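Local coordinates for giding protein-mglB (PDB 1J3W) that is of unknown function but, as a Roadblock/LC7-family protein linked by name to gliding motility, probably acts as a guanine-nucleotide exchange regulator and molecular adaptor, at residues B[121-124]-B[125-128]; B[17-20]-B[21-25]. All blocks are in the same frame, centred on the assembly; numbering follows the deposited sequence.

Interaction 1: B[121-124]-B[125-128]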
loop_
_atom_site.group_PDB
_atom_site.type_symbol
_atom_site.label_atom_id
_atom_site.label_comp_id
_atom_site.label_asym_id
_atom_site.label_seq_id
_atom_site.Cartn_x
_atom_site.Cartn_y
_atom_site.Cartn_z
ATOM N N HIS B 121 -11.847 25.042 4.206
ATOM C CA HIS B 121 -13.196 24.507 4.305
ATOM C C HIS B 121 -13.220 22.986 4.362
ATOM O O HIS B 121 -14.161 22.394 4.894
ATOM C CB HIS B 121 -14.032 25.064 3.154
ATOM C CG HIS B 121 -14.152 26.556 3.189
ATOM N ND1 HIS B 121 -14.975 27.213 4.079
ATOM C CD2 HIS B 121 -13.491 27.521 2.506
ATOM C CE1 HIS B 121 -14.814 28.517 3.943
ATOM N NE2 HIS B 121 -13.919 28.731 2.995
ATOM N N GLY B 122 -12.180 22.355 3.820
ATOM C CA GLY B 122 -12.092 20.909 3.882
ATOM C C GLY B 122 -11.909 20.485 5.332
ATOM O O GLY B 122 -12.515 19.520 5.783
ATOM N N LYS B 123 -11.076 21.215 6.072
ATOM C CA LYS B 123 -10.848 20.899 7.482
ATOM C C LYS B 123 -12.136 21.112 8.283
ATOM O O LYS B 123 -12.483 20.314 9.156
ATOM C CB LYS B 123 -9.722 21.775 8.043
ATOM C CG LYS B 123 -9.450 21.570 9.525
ATOM C CD LYS B 123 -9.089 20.126 9.846
ATOM C CE LYS B 123 -7.771 19.718 9.206
ATOM N NZ LYS B 123 -7.420 18.305 9.531
ATOM N N ARG B 124 -12.850 22.193 7.990
ATOM C CA ARG B 124 -14.093 22.448 8.702
ATOM C C ARG B 124 -15.092 21.335 8.407
ATOM O O ARG B 124 -15.824 20.886 9.291
ATOM C CB ARG B 124 -14.676 23.796 8.290
ATOM C CG ARG B 124 -13.857 24.982 8.760
ATOM C CD ARG B 124 -14.448 26.285 8.270
ATOM N NE ARG B 124 -13.733 27.429 8.823
ATOM C CZ ARG B 124 -13.975 28.690 8.484
ATOM N NH1 ARG B 124 -14.915 28.971 7.593
ATOM N NH2 ARG B 124 -13.269 29.673 9.036
ATOM N N ALA B 125 -15.113 20.877 7.162
ATOM C CA ALA B 125 -16.034 19.821 6.780
ATOM C C ALA B 125 -15.713 18.507 7.477
ATOM O O ALA B 125 -16.615 17.822 7.964
ATOM C CB ALA B 125 -16.009 19.627 5.272
ATOM N N SER B 126 -14.433 18.150 7.531
ATOM C CA SER B 126 -14.065 16.892 8.161
ATOM C C SER B 126 -14.457 16.878 9.632
ATOM O O SER B 126 -14.902 15.854 10.142
ATOM C CB SER B 126 -12.565 16.614 7.996
ATOM O OG SER B 126 -11.774 17.574 8.669
ATOM N N GLU B 127 -14.305 18.008 10.316
ATOM C CA GLU B 127 -14.687 18.051 11.723
ATOM C C GLU B 127 -16.197 17.932 11.878
ATOM O O GLU B 127 -16.689 17.232 12.767
ATOM C CB GLU B 127 -14.236 19.346 12.390
ATOM C CG GLU B 127 -14.794 19.456 13.800
ATOM C CD GLU B 127 -14.476 20.766 14.465
ATOM O OE1 GLU B 127 -14.807 21.822 13.886
ATOM O OE2 GLU B 127 -13.903 20.733 15.575
ATOM N N ALA B 128 -16.937 18.625 11.018
ATOM C CA ALA B 128 -18.392 18.575 11.082
ATOM C C ALA B 128 -18.876 17.154 10.823
ATOM O O ALA B 128 -19.782 16.661 11.493
ATOM C CB ALA B 128 -18.993 19.524 10.062
HETATM O O HOH W 1 -16.450 22.566 11.454
#
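Ala125 N donates to His121 O at 2.9 Å, the first of four i to i+4 backbone hydrogen bonds between residues 121-124 and 125-128 of helix 115-135. Ser126 N reaches Gly122 O at the same length. The series goes on with Glu127 N to Lys123 O and Ala128 N to Arg124 O, slightly longer. Ala125 CB sits 3.3 Å from His121 O.

The side-chain polar contacts centre on Ser126. Its OG is placed between its own backbone N and carbonyl carbon (chi1 64°), which turns it back to lie 2.9 Å from Lys123 O. OG is hydrogen-bonded to Asp97, and its one proton has both acceptors within reach. The bent aliphatic chain of Lys123 packs alongside, its CD 3.9 Å from Ser126 OG, and so brings NZ to Asp97 in a salt bridge.

One water bridges the exposed side. It donates to Arg124 O at 2.8 Å and to Glu127 OE1 at 3.0 Å.

The apolar part is the Ala125 methyl, which meets Val19 and Thr23 of helix 10-27 and Leu105 of strand 103-109.

Asp97 OD2 thus takes both Lys123 NZ and Ser126 OG. Its charge is probably balanced by the lysine, and this ties strand 93-98 to the helix beside the Ala125 methyl.

Interaction 2: B[17-20]-B[21-25]; sequences VEVL and EETLR
Thr23 folds its hydroxyl back onto the preceding turn, where Val19 O accepts two bonds from the one residue. The backbone Thr23 N donates at 2.9 Å. Thr23 OG1 donates to Val19 O at 2.7 Å, from the opposite face of the carbonyl plane and 40° out of it. With chi1 at -58°, OG1 stands trans to its own carbonyl carbon and is turned back at Val19. This i to i-4 bond is common for threonine in helices, and it satisfies the hydroxyl within helix 10-27 of the Roadblock/LC7 domain. Val19 and Thr23 run alongside one another with their ends on the same side, Val19 CG1 3.9 Å from Thr23 OG1. Leu20 and Leu24 are also buried.

Glu21 packs closely too. It runs back over buried Val17, the two side chains slanting across each other. Glu21 OE1 comes within 3.4 Å of Val17 CG1, while Glu21 CG rests 3.3 Å from Val17 O. With an alanine here, Val17 CG1 would probably lose the cover of the carboxylate and the methylene chain.

The solvent side is looser and carries Glu18, Glu22 and Arg25. Exposed Glu22 lays its CG over Glu18 O at 3.0 Å. Glu18 itself turns to Arg15 in a salt bridge.

Within the fold, Val19 meets Ala125, Leu129 and Ile132 of helix 115-135, and Thr23 meets Ala125. Leu20 and Leu24 both touch Ala32 of strand 31-36, and Val17, Glu21 and Leu24 touch Lys45 of strand 41-46. This part of helix 10-27 therefore packs against both the sheet and the neighbouring helix.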
loop_
_atom_site.group_PDB
_atom_site.type_symbol
_atom_site.label_atom_id
_atom_site.label_comp_id
_atom_site.label_asym_id
_atom_site.label_seq_id
_atom_site.Cartn_x
_atom_site.Cartn_y
_atom_site.Cartn_z
ATOM N N VAL B 17 -24.857 15.377 3.950
ATOM C CA VAL B 17 -24.994 15.880 2.591
ATOM C C VAL B 17 -24.916 17.405 2.560
ATOM O O VAL B 17 -24.300 17.983 1.662
ATOM C CB VAL B 17 -26.320 15.411 1.967
ATOM C CG1 VAL B 17 -26.661 16.256 0.758
ATOM C CG2 VAL B 17 -26.200 13.949 1.571
ATOM N N GLU B 18 -25.543 18.058 3.534
ATOM C CA GLU B 18 -25.510 19.511 3.601
ATOM C C GLU B 18 -24.068 19.996 3.736
ATOM O O GLU B 18 -23.674 20.971 3.091
ATOM C CB GLU B 18 -26.367 19.998 4.772
ATOM C CG GLU B 18 -27.838 20.129 4.404
ATOM C CD GLU B 18 -28.757 20.043 5.604
ATOM O OE1 GLU B 18 -28.334 20.449 6.707
ATOM O OE2 GLU B 18 -29.908 19.578 5.438
ATOM N N VAL B 19 -23.278 19.313 4.561
ATOM C CA VAL B 19 -21.880 19.687 4.727
ATOM C C VAL B 19 -21.158 19.538 3.389
ATOM O O VAL B 19 -20.406 20.424 2.978
ATOM C CB VAL B 19 -21.164 18.803 5.771
ATOM C CG1 VAL B 19 -19.673 19.127 5.787
ATOM C CG2 VAL B 19 -21.760 19.038 7.155
ATOM N N LEU B 20 -21.397 18.427 2.697
ATOM C CA LEU B 20 -20.732 18.200 1.415
ATOM C C LEU B 20 -21.097 19.262 0.390
ATOM O O LEU B 20 -20.223 19.770 -0.314
ATOM C CB LEU B 20 -21.065 16.808 0.866
ATOM C CG LEU B 20 -20.597 15.615 1.707
ATOM C CD1 LEU B 20 -21.025 14.334 1.026
ATOM C CD2 LEU B 20 -19.082 15.638 1.885
ATOM N N GLU B 21 -22.380 19.602 0.309
ATOM C CA GLU B 21 -22.841 20.613 -0.633
ATOM C C GLU B 21 -22.229 21.978 -0.339
ATOM O O GLU B 21 -21.767 22.672 -1.249
ATOM C CB GLU B 21 -24.369 20.707 -0.595
ATOM C CG GLU B 21 -25.061 19.486 -1.176
ATOM C CD GLU B 21 -26.555 19.474 -0.925
ATOM O OE1 GLU B 21 -27.252 18.654 -1.560
ATOM O OE2 GLU B 21 -27.032 20.273 -0.091
ATOM N N GLU B 22 -22.231 22.362 0.932
ATOM C CA GLU B 22 -21.671 23.646 1.336
ATOM C C GLU B 22 -20.174 23.688 1.051
ATOM O O GLU B 22 -19.644 24.705 0.602
ATOM C CB GLU B 22 -21.919 23.878 2.830
ATOM C CG GLU B 22 -23.393 23.999 3.191
ATOM C CD GLU B 22 -23.627 24.006 4.689
ATOM O OE1 GLU B 22 -24.798 24.139 5.109
ATOM O OE2 GLU B 22 -22.643 23.875 5.449
ATOM N N THR B 23 -19.493 22.573 1.297
ATOM C CA THR B 23 -18.054 22.510 1.072
ATOM C C THR B 23 -17.718 22.690 -0.411
ATOM O O THR B 23 -16.733 23.345 -0.753
ATOM C CB THR B 23 -17.490 21.188 1.615
ATOM O OG1 THR B 23 -17.792 21.103 3.017
ATOM C CG2 THR B 23 -15.974 21.133 1.452
ATOM N N LEU B 24 -18.536 22.122 -1.292
ATOM C CA LEU B 24 -18.296 22.288 -2.724
ATOM C C LEU B 24 -18.411 23.767 -3.087
ATOM O O LEU B 24 -17.583 24.298 -3.823
ATOM C CB LEU B 24 -19.302 21.474 -3.539
ATOM C CG LEU B 24 -19.109 19.956 -3.504
ATOM C CD1 LEU B 24 -20.303 19.286 -4.149
ATOM C CD2 LEU B 24 -17.821 19.573 -4.237
ATOM N N ARG B 25 -19.438 24.433 -2.571
ATOM C CA ARG B 25 -19.632 25.849 -2.859
ATOM C C ARG B 25 -18.501 26.731 -2.328
ATOM O O ARG B 25 -18.047 27.654 -3.011
ATOM C CB ARG B 25 -20.970 26.326 -2.282
ATOM C CG ARG B 25 -22.187 25.803 -3.027
ATOM C CD ARG B 25 -23.460 26.516 -2.586
ATOM N NE ARG B 25 -23.948 26.065 -1.284
ATOM C CZ ARG B 25 -24.538 24.891 -1.071
ATOM N NH1 ARG B 25 -24.717 24.043 -2.075
ATOM N NH2 ARG B 25 -24.957 24.570 0.145
#

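Interactions 1 and 2 lie on two different helices, 115-135 and 10-27, which pack side by side on the antiparallel sheet. Their centres are about 10 Å apart, and they touch directly. Ala125 CB lies 3.2 Å from Thr23 OG1 and 3.7 Å from Val19 CG1. Further along, Ala128 CB meets Val19 CG2 at 4.0 Å. Ala125 of interaction 1 thus faces both Val19 and Thr23 of interaction 2, while Ala128 adds a second contact with Val19. Leu105 of strand 103-109 is shared, touched by Ala125 and Ser126 from one helix and by Leu20 from the other. Neither contact includes a bound ligand, and no other chain of the assembly touches either.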